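Local coordinates for protein Ufm1-specific protease (Caenorhabditis elegans, PDB 5EJJ) that acts as a thiol protease that recognises the ubiquitin-like modifier Ufm1 and hydrolyses the peptide bond at its C-terminal glycine, at residues S331-Q339 / F408-K416; W4-Y15 / K44-A52. All coordinates share one frame; numbering follows the deposited sequence.

From the N terminus, contact 2 comes first: segment 4-15 meets segment 44-52 and closes a loop of 28 residues that holds the end of helix 8-19 and strand 33-40, tying the start of the chain to the outermost strand of the four-stranded sheet of the N-terminal MPN domain. Contact 1 follows much later, where segment 331-339 meets segment 408-416. It spans 68 residues and joins the loop after helix 312-325 to the C-terminal end of helix 396-409, which starts at the presumed active-site Cys396. The two loops lie in series and neither encloses nor crosses the other; the centres of contact 1 and contact 2 are about 25 Å apart.

Contact 1: residues S331-Q339 / F408-K416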
loop_
_atom_site.group_PDB
_atom_site.type_symbol
_atom_site.label_atom_id
_atom_site.label_comp_id
_atom_site.label_asym_id
_atom_site.label_seq_id
_atom_site.Cartn_x
_atom_site.Cartn_y
_atom_site.Cartn_z
ATOM N N SER A 331 11.932 -5.019 8.352
ATOM C CA SER A 331 12.882 -3.935 8.199
ATOM C C SER A 331 12.274 -2.527 8.211
ATOM O O SER A 331 13.018 -1.543 8.250
ATOM C CB SER A 331 13.637 -4.123 6.883
ATOM O OG SER A 331 12.802 -3.802 5.780
ATOM N N LYS A 332 10.944 -2.418 8.155
ATOM C CA LYS A 332 10.286 -1.114 7.958
ATOM C C LYS A 332 8.782 -1.128 8.269
ATOM O O LYS A 332 8.177 -2.198 8.366
ATOM C CB LYS A 332 10.531 -0.595 6.531
ATOM C CG LYS A 332 10.072 -1.527 5.417
ATOM C CD LYS A 332 10.472 -1.015 4.029
ATOM C CE LYS A 332 9.783 -1.840 2.941
ATOM N NZ LYS A 332 9.953 -1.288 1.562
ATOM N N PRO A 333 8.170 0.064 8.433
ATOM C CA PRO A 333 6.727 0.077 8.684
ATOM C C PRO A 333 5.887 -0.236 7.442
ATOM O O PRO A 333 6.239 0.115 6.312
ATOM C CB PRO A 333 6.464 1.516 9.159
ATOM C CG PRO A 333 7.517 2.321 8.556
ATOM C CD PRO A 333 8.738 1.426 8.492
ATOM N N VAL A 334 4.760 -0.901 7.683
ATOM C CA VAL A 334 3.803 -1.224 6.634
ATOM C C VAL A 334 2.382 -0.796 7.018
ATOM O O VAL A 334 1.625 -0.378 6.156
ATOM C CB VAL A 334 3.826 -2.732 6.292
ATOM C CG1 VAL A 334 2.886 -3.039 5.163
ATOM C CG2 VAL A 334 5.231 -3.157 5.920
ATOM N N LEU A 335 2.034 -0.857 8.308
ATOM C CA LEU A 335 0.634 -0.714 8.729
ATOM C C LEU A 335 0.366 0.491 9.614
ATOM O O LEU A 335 -0.513 0.448 10.481
ATOM C CB LEU A 335 0.189 -1.965 9.488
ATOM C CG LEU A 335 0.318 -3.286 8.734
ATOM C CD1 LEU A 335 0.008 -4.424 9.658
ATOM C CD2 LEU A 335 -0.612 -3.299 7.535
ATOM N N ARG A 336 1.122 1.565 9.435
ATOM C CA ARG A 336 0.859 2.759 10.219
ATOM C C ARG A 336 -0.327 3.479 9.624
ATOM O O ARG A 336 -0.504 3.493 8.407
ATOM C CB ARG A 336 2.064 3.679 10.225
ATOM C CG ARG A 336 3.327 2.988 10.647
ATOM C CD ARG A 336 3.257 2.599 12.096
ATOM N NE ARG A 336 3.080 3.777 12.937
ATOM C CZ ARG A 336 4.082 4.520 13.405
ATOM N NH1 ARG A 336 5.350 4.194 13.118
ATOM N NH2 ARG A 336 3.807 5.584 14.162
ATOM N N LEU A 337 -1.132 4.082 10.490
ATOM C CA LEU A 337 -2.302 4.851 10.087
ATOM C C LEU A 337 -1.976 5.784 8.928
ATOM O O LEU A 337 -2.774 5.996 8.017
ATOM C CB LEU A 337 -2.790 5.654 11.288
ATOM C CG LEU A 337 -4.293 5.789 11.514
ATOM C CD1 LEU A 337 -5.074 4.750 10.730
ATOM C CD2 LEU A 337 -4.561 5.665 13.003
ATOM N N SER A 338 -0.764 6.319 8.979
ATOM C CA SER A 338 -0.229 7.242 7.986
ATOM C C SER A 338 -0.067 6.609 6.598
ATOM O O SER A 338 -0.009 7.308 5.578
ATOM C CB SER A 338 1.120 7.742 8.505
ATOM O OG SER A 338 2.064 7.853 7.456
ATOM N N GLN A 339 0.003 5.277 6.572
ATOM C CA GLN A 339 0.264 4.532 5.349
ATOM C C GLN A 339 -1.003 4.007 4.660
ATOM O O GLN A 339 -0.944 3.521 3.516
ATOM C CB GLN A 339 1.156 3.353 5.662
ATOM C CG GLN A 339 2.430 3.725 6.306
ATOM C CD GLN A 339 3.400 2.565 6.353
ATOM O OE1 GLN A 339 3.598 1.956 7.406
ATOM N NE2 GLN A 339 4.020 2.255 5.209
ATOM N N PHE A 408 8.190 10.640 3.716
ATOM C CA PHE A 408 8.303 10.166 5.096
ATOM C C PHE A 408 6.956 9.906 5.812
ATOM O O PHE A 408 6.887 9.074 6.735
ATOM C CB PHE A 408 9.247 11.059 5.920
ATOM C CG PHE A 408 10.705 10.718 5.739
ATOM C CD1 PHE A 408 11.473 11.375 4.787
ATOM C CD2 PHE A 408 11.300 9.720 6.511
ATOM C CE1 PHE A 408 12.809 11.046 4.611
ATOM C CE2 PHE A 408 12.640 9.379 6.340
ATOM C CZ PHE A 408 13.393 10.039 5.386
ATOM N N ILE A 409 5.888 10.586 5.403
ATOM C CA ILE A 409 4.603 10.215 5.968
ATOM C C ILE A 409 4.021 9.016 5.227
ATOM O O ILE A 409 3.699 7.990 5.843
ATOM C CB ILE A 409 3.610 11.391 6.115
ATOM C CG1 ILE A 409 3.480 12.189 4.830
ATOM C CG2 ILE A 409 4.084 12.349 7.211
ATOM C CD1 ILE A 409 3.155 13.676 5.105
ATOM N N LEU A 410 3.976 9.095 3.901
ATOM C CA LEU A 410 3.446 7.997 3.090
ATOM C C LEU A 410 4.173 6.665 3.294
ATOM O O LEU A 410 3.780 5.649 2.713
ATOM C CB LEU A 410 3.441 8.371 1.611
ATOM C CG LEU A 410 2.127 9.014 1.166
ATOM C CD1 LEU A 410 1.677 10.038 2.172
ATOM C CD2 LEU A 410 2.230 9.656 -0.200
ATOM N N ASN A 411 5.222 6.664 4.118
ATOM C CA ASN A 411 6.008 5.461 4.355
ATOM C C ASN A 411 6.056 5.055 5.814
ATOM O O ASN A 411 6.720 4.072 6.172
ATOM C CB ASN A 411 7.396 5.592 3.754
ATOM C CG ASN A 411 7.387 5.369 2.245
ATOM O OD1 ASN A 411 7.738 4.286 1.760
ATOM N ND2 ASN A 411 6.948 6.382 1.496
ATOM N N GLY A 412 5.320 5.810 6.636
ATOM C CA GLY A 412 5.044 5.448 8.020
ATOM C C GLY A 412 6.093 5.883 9.020
ATOM O O GLY A 412 6.285 5.248 10.066
ATOM N N TYR A 413 6.776 6.983 8.705
ATOM C CA TYR A 413 7.918 7.407 9.505
ATOM C C TYR A 413 7.571 8.604 10.386
ATOM O O TYR A 413 8.144 8.764 11.466
ATOM C CB TYR A 413 9.136 7.646 8.616
ATOM C CG TYR A 413 9.809 6.359 8.170
ATOM C CD1 TYR A 413 9.850 5.996 6.824
ATOM C CD2 TYR A 413 10.399 5.501 9.093
ATOM C CE1 TYR A 413 10.479 4.824 6.408
ATOM C CE2 TYR A 413 11.024 4.329 8.692
ATOM C CZ TYR A 413 11.060 3.992 7.345
ATOM O OH TYR A 413 11.677 2.824 6.927
ATOM N N THR A 414 6.614 9.412 9.931
ATOM C CA THR A 414 5.987 10.419 10.778
ATOM C C THR A 414 4.544 10.631 10.381
ATOM O O THR A 414 4.128 10.232 9.305
ATOM C CB THR A 414 6.643 11.794 10.661
ATOM O OG1 THR A 414 6.807 12.121 9.275
ATOM C CG2 THR A 414 7.980 11.828 11.392
ATOM N N ASP A 415 3.800 11.294 11.258
ATOM C CA ASP A 415 2.408 11.644 11.014
ATOM C C ASP A 415 2.270 13.162 10.906
ATOM O O ASP A 415 1.204 13.672 10.539
ATOM C CB ASP A 415 1.538 11.114 12.152
ATOM C CG ASP A 415 2.321 10.945 13.454
ATOM O OD1 ASP A 415 3.413 11.567 13.585
ATOM O OD2 ASP A 415 1.843 10.188 14.342
ATOM N N LYS A 416 3.360 13.871 11.229
ATOM C CA LYS A 416 3.422 15.332 11.112
ATOM C C LYS A 416 3.297 15.731 9.652
ATOM O O LYS A 416 3.942 15.136 8.785
ATOM C CB LYS A 416 4.741 15.882 11.666
ATOM C CG LYS A 416 5.333 15.149 12.874
ATOM C CD LYS A 416 6.547 15.925 13.417
ATOM C CE LYS A 416 7.303 15.180 14.520
ATOM N NZ LYS A 416 6.854 15.560 15.895
HETATM O O HOH W 1 9.927 2.095 1.841
HETATM O O HOH W 2 4.235 2.334 2.309
#
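Pro333 lies over one face of the Tyr413 ring, and the two side chains cross at about a right angle. Its CG stands 4.2 Å from the ring centroid and 15° off the ring normal, a CH-pi contact displaced toward the rim, and Pro333 CD comes within 3.6 Å of Tyr413 CZ. Tyr413 holds CG beside its backbone N (chi1 -77°), which brings the phenol end back to the proline although its CB points away. Close packing continues at Gly412, whose CA lies 3.6 Å from Gln339 CG. This glycine, with phi 87°, is the C-prime residue of the Schellman motif ending helix 396-409; Tyr413 N bonds to Phe408 O at 2.9 Å. The Gln339 amide is fixed from its own segment, OE1 accepting from Arg336 N at 3.2 Å and NE2 giving a hydrogen to Pro333 O at 3.3 Å from above the carbonyl plane. The other side is looser and water-mediated. One water takes a bond from Gln339 NE2 at 2.9 Å and reaches Leu410 O only weakly. Another donates to Asn411 OD1 and is weakly held by Lys332 NZ, which also bonds to Asn376; Asn411 ND2 donates to Trp407 O.

Contact 2: residues W4-Y15 / K44-A52; sequences WFIDAQAMFQNY and KQVIHVLFA
Trp4 presents one face of its indole to Lys44, whose side chain crosses it at about a right angle. Lys44 CB sits over the middle of the ring system, Lys44 CA is 3.6 Å from the centroid of the six-membered ring in a CH-pi contact, and the aliphatic chain runs on until CE lies 3.4 Å from Trp4 NE1. With an alanine here the indole face is gone, and the Lys44 methylenes would probably lose their flat support and be freer to turn. Beside the indole the backbones join at a single bridge, Phe5 with Gln45: Phe5 N donates to Lys44 O at 2.9 Å, and Val46 N to Phe5 O at 2.8 Å. The axes of strand segments 4-6 and 45-52 differ by 31° in N-to-C direction, so the pairing is parallel in sense. Ile6 and Val46 then lie alongside each other, pointing the same way.

Further on, helix 8-15 replaces the strand as partner. Met11, with CG anti to the backbone N (chi1 176°), sets that methylene 3.8 Å from Val49 CG1 and also 3.8 Å from Phe51 CZ. Tyr15 turns its edge to the face of Phe51, a T-shaped pair with centroids 5.3 Å apart and planes at 89°, while its CB rests over the same Phe51 ring. Asn14 reaches from the helix toward the strand, and its ND2 donates to Val49 O at 2.7 Å, giving the mainly apolar interface a polar tie.

Strand 4-6, bridged here to strand 45-53, also pairs in parallel with strand 117-119; strand 45-53 is the outermost of the four main strands of the MPN-domain sheet, antiparallel to 33-40. Helix 107-113 packs on Ile6 and Met11, and helix 99-104 on Tyr15.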
loop_
_atom_site.group_PDB
_atom_site.type_symbol
_atom_site.label_atom_id
_atom_site.label_comp_id
_atom_site.label_asym_id
_atom_site.label_seq_id
_atom_site.Cartn_x
_atom_site.Cartn_y
_atom_site.Cartn_z
ATOM N N TRP A 4 -3.732 -24.664 -11.862
ATOM C CA TRP A 4 -3.666 -23.578 -10.919
ATOM C C TRP A 4 -2.493 -22.719 -11.276
ATOM O O TRP A 4 -1.516 -23.197 -11.834
ATOM C CB TRP A 4 -3.509 -24.114 -9.510
ATOM C CG TRP A 4 -4.796 -24.579 -8.982
ATOM C CD1 TRP A 4 -5.411 -25.758 -9.255
ATOM C CD2 TRP A 4 -5.666 -23.859 -8.114
ATOM N NE1 TRP A 4 -6.606 -25.834 -8.594
ATOM C CE2 TRP A 4 -6.791 -24.679 -7.883
ATOM C CE3 TRP A 4 -5.598 -22.608 -7.489
ATOM C CZ2 TRP A 4 -7.849 -24.290 -7.059
ATOM C CZ3 TRP A 4 -6.645 -22.224 -6.669
ATOM C CH2 TRP A 4 -7.757 -23.067 -6.462
ATOM N N PHE A 5 -2.605 -21.439 -10.962
ATOM C CA PHE A 5 -1.549 -20.495 -11.224
ATOM C C PHE A 5 -1.123 -19.864 -9.927
ATOM O O PHE A 5 -1.939 -19.638 -9.036
ATOM C CB PHE A 5 -2.038 -19.449 -12.208
ATOM C CG PHE A 5 -2.425 -20.031 -13.530
ATOM C CD1 PHE A 5 -3.661 -20.660 -13.696
ATOM C CD2 PHE A 5 -1.541 -19.981 -14.612
ATOM C CE1 PHE A 5 -4.014 -21.225 -14.918
ATOM C CE2 PHE A 5 -1.887 -20.532 -15.831
ATOM C CZ PHE A 5 -3.128 -21.159 -15.987
ATOM N N ILE A 6 0.169 -19.599 -9.814
ATOM C CA ILE A 6 0.715 -19.027 -8.604
ATOM C C ILE A 6 1.903 -18.123 -8.931
ATOM O O ILE A 6 2.583 -18.295 -9.956
ATOM C CB ILE A 6 1.121 -20.147 -7.649
ATOM C CG1 ILE A 6 1.473 -19.601 -6.275
ATOM C CG2 ILE A 6 2.230 -20.977 -8.249
ATOM C CD1 ILE A 6 1.799 -20.696 -5.271
ATOM N N ASP A 7 2.130 -17.123 -8.084
ATOM C CA ASP A 7 3.349 -16.346 -8.192
ATOM C C ASP A 7 4.336 -16.884 -7.168
ATOM O O ASP A 7 4.336 -16.448 -6.004
ATOM C CB ASP A 7 3.055 -14.875 -7.965
ATOM C CG ASP A 7 4.257 -13.976 -8.226
ATOM O OD1 ASP A 7 5.411 -14.408 -8.006
ATOM O OD2 ASP A 7 4.034 -12.808 -8.636
ATOM N N ALA A 8 5.167 -17.838 -7.604
ATOM C CA ALA A 8 6.151 -18.465 -6.726
ATOM C C ALA A 8 7.174 -17.500 -6.099
ATOM O O ALA A 8 7.528 -17.672 -4.942
ATOM C CB ALA A 8 6.836 -19.575 -7.430
ATOM N N GLN A 9 7.641 -16.495 -6.839
ATOM C CA GLN A 9 8.575 -15.523 -6.258
ATOM C C GLN A 9 7.943 -14.907 -5.038
ATOM O O GLN A 9 8.552 -14.863 -3.956
ATOM C CB GLN A 9 8.941 -14.387 -7.223
ATOM C CG GLN A 9 9.580 -14.781 -8.561
ATOM C CD GLN A 9 10.943 -15.462 -8.420
ATOM O OE1 GLN A 9 11.412 -15.742 -7.299
ATOM N NE2 GLN A 9 11.586 -15.743 -9.567
ATOM N N ALA A 10 6.705 -14.440 -5.226
ATOM C CA ALA A 10 5.945 -13.752 -4.187
ATOM C C ALA A 10 5.870 -14.643 -2.949
ATOM O O ALA A 10 6.182 -14.202 -1.839
ATOM C CB ALA A 10 4.595 -13.412 -4.699
ATOM N N MET A 11 5.507 -15.911 -3.165
ATOM C CA MET A 11 5.492 -16.935 -2.115
ATOM C C MET A 11 6.808 -17.036 -1.365
ATOM O O MET A 11 6.807 -16.927 -0.149
ATOM C CB MET A 11 5.150 -18.299 -2.692
ATOM C CG MET A 11 5.208 -19.423 -1.661
ATOM S SD MET A 11 4.786 -21.067 -2.327
ATOM C CE MET A 11 6.071 -21.307 -3.550
ATOM N N PHE A 12 7.916 -17.251 -2.089
ATOM C CA PHE A 12 9.258 -17.345 -1.502
ATOM C C PHE A 12 9.562 -16.141 -0.637
ATOM O O PHE A 12 10.066 -16.263 0.486
ATOM C CB PHE A 12 10.329 -17.422 -2.589
ATOM C CG PHE A 12 10.257 -18.658 -3.426
ATOM C CD1 PHE A 12 9.837 -19.865 -2.869
ATOM C CD2 PHE A 12 10.581 -18.617 -4.768
ATOM C CE1 PHE A 12 9.741 -21.014 -3.636
ATOM C CE2 PHE A 12 10.488 -19.758 -5.542
ATOM C CZ PHE A 12 10.067 -20.963 -4.970
ATOM N N GLN A 13 9.260 -14.966 -1.170
ATOM C CA GLN A 13 9.466 -13.743 -0.424
ATOM C C GLN A 13 8.641 -13.707 0.858
ATOM O O GLN A 13 9.031 -13.080 1.833
ATOM C CB GLN A 13 9.095 -12.550 -1.280
ATOM C CG GLN A 13 9.320 -11.252 -0.575
ATOM C CD GLN A 13 10.767 -11.058 -0.272
ATOM O OE1 GLN A 13 11.628 -11.428 -1.075
ATOM N NE2 GLN A 13 11.060 -10.489 0.889
ATOM N N ASN A 14 7.483 -14.351 0.865
ATOM C CA ASN A 14 6.693 -14.342 2.079
ATOM C C ASN A 14 7.359 -15.189 3.141
ATOM O O ASN A 14 7.480 -14.758 4.286
ATOM C CB ASN A 14 5.277 -14.816 1.817
ATOM C CG ASN A 14 4.334 -13.685 1.445
ATOM O OD1 ASN A 14 4.709 -12.508 1.395
ATOM N ND2 ASN A 14 3.087 -14.048 1.171
ATOM N N TYR A 15 7.805 -16.384 2.753
ATOM C CA TYR A 15 8.582 -17.255 3.637
ATOM C C TYR A 15 9.802 -16.524 4.151
ATOM O O TYR A 15 10.165 -16.624 5.328
ATOM C CB TYR A 15 9.062 -18.490 2.905
ATOM C CG TYR A 15 9.820 -19.445 3.798
ATOM C CD1 TYR A 15 11.187 -19.314 3.980
ATOM C CD2 TYR A 15 9.165 -20.494 4.446
ATOM C CE1 TYR A 15 11.891 -20.189 4.793
ATOM C CE2 TYR A 15 9.854 -21.380 5.261
ATOM C CZ TYR A 15 11.228 -21.221 5.438
ATOM O OH TYR A 15 11.937 -22.097 6.253
ATOM N N LYS A 44 -8.843 -20.451 -10.378
ATOM C CA LYS A 44 -7.747 -21.288 -9.918
ATOM C C LYS A 44 -6.427 -20.542 -9.915
ATOM O O LYS A 44 -5.439 -21.007 -10.491
ATOM C CB LYS A 44 -7.667 -22.553 -10.742
ATOM C CG LYS A 44 -8.804 -23.489 -10.441
ATOM C CD LYS A 44 -8.736 -24.735 -11.301
ATOM C CE LYS A 44 -9.400 -25.921 -10.615
ATOM N NZ LYS A 44 -10.886 -25.863 -10.659
ATOM N N GLN A 45 -6.440 -19.378 -9.252
ATOM C CA GLN A 45 -5.300 -18.468 -9.210
ATOM C C GLN A 45 -4.935 -18.116 -7.766
ATOM O O GLN A 45 -5.718 -17.505 -7.072
ATOM C CB GLN A 45 -5.626 -17.203 -9.999
ATOM C CG GLN A 45 -4.469 -16.261 -10.107
ATOM C CD GLN A 45 -4.883 -14.925 -10.636
ATOM O OE1 GLN A 45 -5.935 -14.415 -10.287
ATOM N NE2 GLN A 45 -4.057 -14.343 -11.489
ATOM N N VAL A 46 -3.758 -18.514 -7.305
ATOM C CA VAL A 46 -3.378 -18.256 -5.920
ATOM C C VAL A 46 -2.938 -16.811 -5.770
ATOM O O VAL A 46 -2.151 -16.343 -6.555
ATOM C CB VAL A 46 -2.223 -19.190 -5.490
ATOM C CG1 VAL A 46 -1.692 -18.792 -4.144
ATOM C CG2 VAL A 46 -2.690 -20.633 -5.463
ATOM N N ILE A 47 -3.423 -16.088 -4.771
ATOM C CA ILE A 47 -3.014 -14.692 -4.641
ATOM C C ILE A 47 -2.099 -14.458 -3.444
ATOM O O ILE A 47 -1.191 -13.646 -3.524
ATOM C CB ILE A 47 -4.227 -13.735 -4.565
ATOM C CG1 ILE A 47 -5.097 -13.888 -5.799
ATOM C CG2 ILE A 47 -3.790 -12.302 -4.469
ATOM C CD1 ILE A 47 -4.391 -13.570 -7.049
ATOM N N HIS A 48 -2.343 -15.156 -2.337
ATOM C CA HIS A 48 -1.575 -14.962 -1.102
ATOM C C HIS A 48 -1.158 -16.295 -0.505
ATOM O O HIS A 48 -2.005 -17.121 -0.191
ATOM C CB HIS A 48 -2.398 -14.250 -0.032
ATOM C CG HIS A 48 -2.860 -12.878 -0.410
ATOM N ND1 HIS A 48 -1.995 -11.818 -0.579
ATOM C CD2 HIS A 48 -4.106 -12.385 -0.611
ATOM C CE1 HIS A 48 -2.685 -10.736 -0.898
ATOM N NE2 HIS A 48 -3.969 -11.052 -0.923
ATOM N N VAL A 49 0.138 -16.512 -0.332
ATOM C CA VAL A 49 0.584 -17.658 0.432
ATOM C C VAL A 49 1.072 -17.175 1.791
ATOM O O VAL A 49 2.048 -16.436 1.893
ATOM C CB VAL A 49 1.659 -18.434 -0.305
ATOM C CG1 VAL A 49 2.115 -19.593 0.542
ATOM C CG2 VAL A 49 1.109 -18.939 -1.621
ATOM N N LEU A 50 0.365 -17.554 2.845
ATOM C CA LEU A 50 0.736 -17.065 4.167
ATOM C C LEU A 50 1.336 -18.149 5.060
ATOM O O LEU A 50 0.682 -19.142 5.382
ATOM C CB LEU A 50 -0.438 -16.376 4.836
ATOM C CG LEU A 50 -0.829 -15.083 4.122
ATOM C CD1 LEU A 50 -2.089 -14.457 4.754
ATOM C CD2 LEU A 50 0.351 -14.088 4.081
ATOM N N PHE A 51 2.596 -17.953 5.440
ATOM C CA PHE A 51 3.304 -18.908 6.279
ATOM C C PHE A 51 3.087 -18.605 7.763
ATOM O O PHE A 51 2.895 -17.444 8.160
ATOM C CB PHE A 51 4.795 -18.895 5.940
ATOM C CG PHE A 51 5.102 -19.380 4.567
ATOM C CD1 PHE A 51 5.255 -18.490 3.524
ATOM C CD2 PHE A 51 5.224 -20.730 4.306
ATOM C CE1 PHE A 51 5.538 -18.938 2.235
ATOM C CE2 PHE A 51 5.497 -21.193 3.012
ATOM C CZ PHE A 51 5.651 -20.298 1.979
ATOM N N ALA A 52 3.124 -19.656 8.578
ATOM C CA ALA A 52 2.957 -19.527 10.024
ATOM C C ALA A 52 3.605 -20.685 10.786
ATOM O O ALA A 52 3.587 -21.839 10.322
ATOM C CB ALA A 52 1.491 -19.450 10.376
HETATM O O HOH W 3 0.550 -15.600 -6.161
#